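Local coordinates for methyltransferase domain-containing protein (Deinococcus radiodurans, PDB 3M33), which is of unknown function but carries a methyltransferase-type domain, and may transfer methyl groups to a substrate not yet identified, at residues 33-38 and 116-121; 139-144 and 208-213. One frame throughout, in Å; residues are numbered along the deposited sequence.

Contact 1 (33-38 and 116-121); sequences DPELTF and VSRRGP. With SO4 (sulfate ion), chain F.
Glu35 reaches across to two arginines at once, one for each carboxylate oxygen. OE1 takes NH1 of Arg118 at 2.8 Å with carboxylate and guanidinium nearly coplanar; OE2, which also meets Arg210, takes NH1 of Arg119 at 2.7 Å, but here the planes stand 76° apart. The other nitrogens have separate work: NE of Arg118 is paired with Asp62 and its NH2 with Asp39, while NE and NH2 of Arg119 both converge on O1 of a sulfate, probably from the crystallisation liquor. An alanine in place of Arg119 would probably leave the charge on Glu35 OE2 less well balanced and the sulfate less firmly held. Asp33 OD2 caps Glu35 N from within the turn, at 2.6 Å.

Phe38 brings the aromatic contacts. With CG anti to the backbone N (chi1 172°), its ring meets Arg118, CE2 lying over the centre of one guanidinium face, 3.5 Å above the plane, with the ring and guanidinium planes 67° apart. The ring's CZ makes an apolar contact with CG2 of Val116 at 3.8 Å. Phe38 also packs on Leu139 and Val141 of strand 136-142 and on Leu212 of strand 204-216, so the start of helix 36-45 lies against the sheet where strand 112-118 ends.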
# COMPACT_ATOMS: atom_id res chain seq x y z
N ASP A 33 -7.13 -3.72 13.24
CA ASP A 33 -6.59 -3.74 11.88
C ASP A 33 -5.16 -3.28 11.94
O ASP A 33 -4.89 -2.25 12.51
CB ASP A 33 -7.39 -2.79 10.98
CG ASP A 33 -6.93 -2.84 9.51
OD1 ASP A 33 -7.80 -3.00 8.62
OD2 ASP A 33 -5.72 -2.73 9.23
N PRO A 34 -4.23 -4.05 11.34
CA PRO A 34 -2.81 -3.69 11.47
C PRO A 34 -2.40 -2.49 10.63
O PRO A 34 -1.22 -2.11 10.69
CB PRO A 34 -2.09 -4.96 11.00
CG PRO A 34 -3.04 -5.58 10.05
CD PRO A 34 -4.42 -5.30 10.60
N GLU A 35 -3.31 -1.88 9.88
CA GLU A 35 -2.98 -0.65 9.15
C GLU A 35 -3.54 0.61 9.80
O GLU A 35 -3.38 1.70 9.28
CB GLU A 35 -3.38 -0.74 7.68
CG GLU A 35 -2.48 -1.70 6.88
CD GLU A 35 -2.92 -1.88 5.44
OE1 GLU A 35 -3.51 -0.94 4.88
OE2 GLU A 35 -2.67 -2.97 4.86
N LEU A 36 -4.19 0.48 10.96
CA LEU A 36 -4.71 1.67 11.66
C LEU A 36 -3.61 2.70 11.93
O LEU A 36 -3.85 3.90 11.83
CB LEU A 36 -5.39 1.31 12.98
CG LEU A 36 -6.68 0.49 12.88
CD1 LEU A 36 -7.18 0.09 14.27
CD2 LEU A 36 -7.75 1.26 12.10
N THR A 37 -2.42 2.24 12.29
CA THR A 37 -1.35 3.16 12.68
C THR A 37 -0.89 3.94 11.47
O THR A 37 -0.61 5.13 11.55
CB THR A 37 -0.16 2.43 13.35
OG1 THR A 37 -0.64 1.67 14.46
CG2 THR A 37 0.89 3.43 13.86
N PHE A 38 -0.87 3.27 10.32
CA PHE A 38 -0.51 3.91 9.07
C PHE A 38 -1.50 5.04 8.75
O PHE A 38 -1.10 6.13 8.34
CB PHE A 38 -0.47 2.88 7.93
CG PHE A 38 -0.28 3.48 6.56
CD1 PHE A 38 0.99 3.65 6.03
CD2 PHE A 38 -1.37 3.86 5.80
CE1 PHE A 38 1.16 4.18 4.78
CE2 PHE A 38 -1.21 4.39 4.53
CZ PHE A 38 0.06 4.56 4.03
N VAL A 116 3.88 8.83 -0.61
CA VAL A 116 3.23 7.81 0.18
C VAL A 116 2.95 6.55 -0.64
O VAL A 116 2.71 6.62 -1.86
CB VAL A 116 1.94 8.36 0.80
CG1 VAL A 116 0.95 8.71 -0.27
CG2 VAL A 116 1.34 7.34 1.74
N SER A 117 3.01 5.39 0.00
CA SER A 117 2.71 4.14 -0.69
C SER A 117 2.11 3.13 0.26
O SER A 117 2.78 2.67 1.19
CB SER A 117 3.98 3.57 -1.32
OG SER A 117 3.73 2.30 -1.89
N ARG A 118 0.85 2.76 0.02
CA ARG A 118 0.22 1.74 0.83
C ARG A 118 0.38 0.40 0.12
O ARG A 118 -0.37 0.09 -0.79
CB ARG A 118 -1.26 2.04 1.07
CG ARG A 118 -1.96 1.00 1.98
CD ARG A 118 -3.50 1.09 1.97
NE ARG A 118 -4.01 2.39 2.43
CZ ARG A 118 -4.29 2.70 3.69
NH1 ARG A 118 -4.09 1.81 4.68
NH2 ARG A 118 -4.76 3.91 3.98
N ARG A 119 1.39 -0.37 0.52
CA ARG A 119 1.64 -1.69 -0.08
C ARG A 119 1.90 -1.58 -1.58
O ARG A 119 1.63 -2.51 -2.35
CB ARG A 119 0.46 -2.63 0.22
CG ARG A 119 0.24 -2.82 1.75
CD ARG A 119 -1.17 -3.29 2.11
NE ARG A 119 -1.46 -4.64 1.63
CZ ARG A 119 -2.40 -5.45 2.13
NH1 ARG A 119 -3.17 -5.07 3.16
NH2 ARG A 119 -2.57 -6.66 1.59
N GLY A 120 2.43 -0.44 -1.99
CA GLY A 120 2.66 -0.15 -3.39
C GLY A 120 4.12 -0.33 -3.75
O GLY A 120 4.84 -1.03 -3.05
N PRO A 121 4.55 0.31 -4.85
CA PRO A 121 5.94 0.24 -5.32
C PRO A 121 6.92 0.72 -4.26
O PRO A 121 6.60 1.63 -3.49
CB PRO A 121 5.95 1.20 -6.52
CG PRO A 121 4.54 1.20 -7.02
CD PRO A 121 3.69 1.09 -5.76
S SO4 F . -0.19 -6.78 -1.39
O1 SO4 F . -0.75 -6.37 -0.11
O2 SO4 F . -1.27 -7.25 -2.26
O3 SO4 F . 0.50 -5.64 -1.99
O4 SO4 F . 0.78 -7.86 -1.19

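Contact 2 (139-144 and 208-213); sequences LYVGPR and EERHLV. With GOL (glycerol), chain K; SO4 (sulfate ion), chain I.
Tyr140 and Val213 exchange two backbone hydrogen bonds, N to O in each direction, both 2.9 Å long. Gly142 and His211 form the next hydrogen-bonded pair: Gly142 N gives to His211 O at 3.0 Å, and the return bond from His211 N to Gly142 O is longer, 3.3 Å. Between them sits the non-hydrogen-bonded pair Val141 and Leu212, whose side chains lie side by side, CG2 of Val141 meeting CD1 of Leu212 at 3.6 Å. Strand 204-216 is inserted between 136-142 and 160-173, antiparallel to both, as the last strand is in the Rossmann-like class I methyltransferase fold.

Beyond Gly142 a glycerol, probably from the crystallisation liquor, links the two segments: its O3 gives to Pro143 O and accepts from Glu209 N at 3.0 Å. Arg210 turns CD aside at chi2 (-77°), and its NH1 and NH2 meet a single atom end-on, OE1 of Glu208; NH1 also gives to Glu209 O at 2.9 Å, NH2 weakly to an oxygen of a sulfate, likewise probably from the liquor, and NE is paired with Glu35. Glu208 OE2 is held by Tyr206 and His23, and Glu209 OE2 by Ser168. Both His211 ring nitrogens are occupied, NE2 by Glu164 and ND1 by Val147 N, while CG2 of Val213 lies 3.4 Å above the ring plane, toward its rim.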
# COMPACT_ATOMS: atom_id res chain seq x y z
N LEU A 139 6.32 7.88 3.31
CA LEU A 139 5.52 7.05 4.20
C LEU A 139 5.10 5.77 3.49
O LEU A 139 4.52 5.81 2.39
CB LEU A 139 4.29 7.83 4.69
CG LEU A 139 3.28 7.04 5.52
CD1 LEU A 139 3.93 6.57 6.81
CD2 LEU A 139 2.04 7.87 5.80
N TYR A 140 5.35 4.62 4.12
CA TYR A 140 5.08 3.32 3.51
C TYR A 140 4.52 2.30 4.50
O TYR A 140 4.91 2.29 5.68
CB TYR A 140 6.38 2.77 2.90
CG TYR A 140 6.32 1.32 2.42
CD1 TYR A 140 5.84 1.01 1.15
CD2 TYR A 140 6.77 0.27 3.22
CE1 TYR A 140 5.79 -0.30 0.69
CE2 TYR A 140 6.73 -1.05 2.77
CZ TYR A 140 6.23 -1.33 1.50
OH TYR A 140 6.17 -2.62 1.03
N VAL A 141 3.61 1.45 4.05
CA VAL A 141 3.28 0.25 4.81
C VAL A 141 3.34 -0.97 3.89
O VAL A 141 2.80 -0.94 2.78
CB VAL A 141 1.91 0.34 5.56
CG1 VAL A 141 0.75 0.46 4.59
CG2 VAL A 141 1.73 -0.92 6.44
N GLY A 142 4.03 -2.01 4.33
CA GLY A 142 4.24 -3.19 3.49
C GLY A 142 3.39 -4.32 4.00
O GLY A 142 3.00 -4.31 5.15
N PRO A 143 3.10 -5.32 3.15
CA PRO A 143 2.13 -6.35 3.51
C PRO A 143 2.74 -7.52 4.28
O PRO A 143 2.12 -8.57 4.36
CB PRO A 143 1.62 -6.82 2.15
CG PRO A 143 2.82 -6.67 1.25
CD PRO A 143 3.64 -5.52 1.79
N ARG A 144 3.93 -7.33 4.86
CA ARG A 144 4.59 -8.38 5.63
C ARG A 144 5.25 -7.74 6.81
O ARG A 144 5.41 -6.51 6.83
CB ARG A 144 5.68 -9.07 4.80
CG ARG A 144 5.18 -10.07 3.79
CD ARG A 144 6.27 -10.38 2.76
NE ARG A 144 5.82 -10.03 1.41
CZ ARG A 144 6.34 -9.06 0.66
NH1 ARG A 144 7.35 -8.33 1.11
NH2 ARG A 144 5.84 -8.82 -0.55
N GLU A 208 -1.82 -11.55 10.36
CA GLU A 208 -1.73 -10.48 9.38
C GLU A 208 -0.62 -9.57 9.87
O GLU A 208 -0.69 -9.04 10.98
CB GLU A 208 -3.06 -9.72 9.31
CG GLU A 208 -4.16 -10.43 8.51
CD GLU A 208 -3.97 -10.30 7.00
OE1 GLU A 208 -3.13 -9.46 6.58
OE2 GLU A 208 -4.67 -11.01 6.24
N GLU A 209 0.41 -9.35 9.06
CA GLU A 209 1.54 -8.58 9.53
C GLU A 209 1.86 -7.40 8.61
O GLU A 209 1.68 -7.49 7.40
CB GLU A 209 2.76 -9.49 9.72
CG GLU A 209 2.40 -10.75 10.49
CD GLU A 209 3.61 -11.53 10.99
OE1 GLU A 209 4.52 -11.82 10.19
OE2 GLU A 209 3.64 -11.85 12.19
N ARG A 210 2.34 -6.30 9.18
CA ARG A 210 2.65 -5.12 8.39
C ARG A 210 3.95 -4.47 8.86
O ARG A 210 4.31 -4.58 10.02
CB ARG A 210 1.52 -4.09 8.49
CG ARG A 210 0.15 -4.62 8.09
CD ARG A 210 -0.04 -4.72 6.56
NE ARG A 210 -1.43 -5.07 6.25
CZ ARG A 210 -1.91 -6.31 6.29
NH1 ARG A 210 -1.09 -7.31 6.61
NH2 ARG A 210 -3.19 -6.55 6.03
N HIS A 211 4.63 -3.80 7.94
CA HIS A 211 5.87 -3.09 8.25
C HIS A 211 5.67 -1.62 7.89
O HIS A 211 5.62 -1.29 6.71
CB HIS A 211 7.00 -3.66 7.40
CG HIS A 211 8.35 -3.07 7.67
ND1 HIS A 211 9.43 -3.28 6.85
CD2 HIS A 211 8.80 -2.29 8.69
CE1 HIS A 211 10.49 -2.65 7.34
NE2 HIS A 211 10.13 -2.04 8.45
N LEU A 212 5.56 -0.75 8.88
CA LEU A 212 5.36 0.68 8.62
C LEU A 212 6.67 1.42 8.70
O LEU A 212 7.45 1.19 9.62
CB LEU A 212 4.41 1.30 9.65
CG LEU A 212 2.92 1.05 9.64
CD1 LEU A 212 2.60 -0.42 9.85
CD2 LEU A 212 2.26 1.90 10.73
N VAL A 213 6.90 2.33 7.75
CA VAL A 213 8.14 3.09 7.72
C VAL A 213 7.83 4.54 7.38
O VAL A 213 7.19 4.83 6.38
CB VAL A 213 9.14 2.51 6.66
CG1 VAL A 213 10.36 3.39 6.53
CG2 VAL A 213 9.56 1.10 7.03
C1 GOL K . 0.21 -13.77 6.05
O1 GOL K . -0.96 -13.92 5.29
C2 GOL K . 0.92 -12.47 5.68
O2 GOL K . 2.20 -12.40 6.28
C3 GOL K . 0.02 -11.31 6.13
O3 GOL K . 0.74 -10.10 6.18
S SO4 I . -6.65 -7.38 6.60
O1 SO4 I . -7.02 -6.00 6.29
O2 SO4 I . -5.98 -8.01 5.47
O3 SO4 I . -5.77 -7.38 7.76
O4 SO4 I . -7.86 -8.15 6.89

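Contacts 1 and 2 meet at strands 112-118 and 136-142, neighbours in the sheet, where Arg119 N probably bonds to Val141 O. Contact 2 is the more buried, pairing two strands mainly through backbone bonds; contact 1, partly buried, sets the start of a helix against a strand end through side-chain charges and one aromatic ring. Side chains tie them too, Phe38 on an apolar side and Glu35 on a polar one. Glu35 OE2 pairs with Arg210 NE, so one carboxylate answers arginines from both contacts, and probably eases the closeness of like-charged Arg119 and Arg210. A sulfate, probably from the liquor, sits by an arginine in each, only weakly bonded to Arg210.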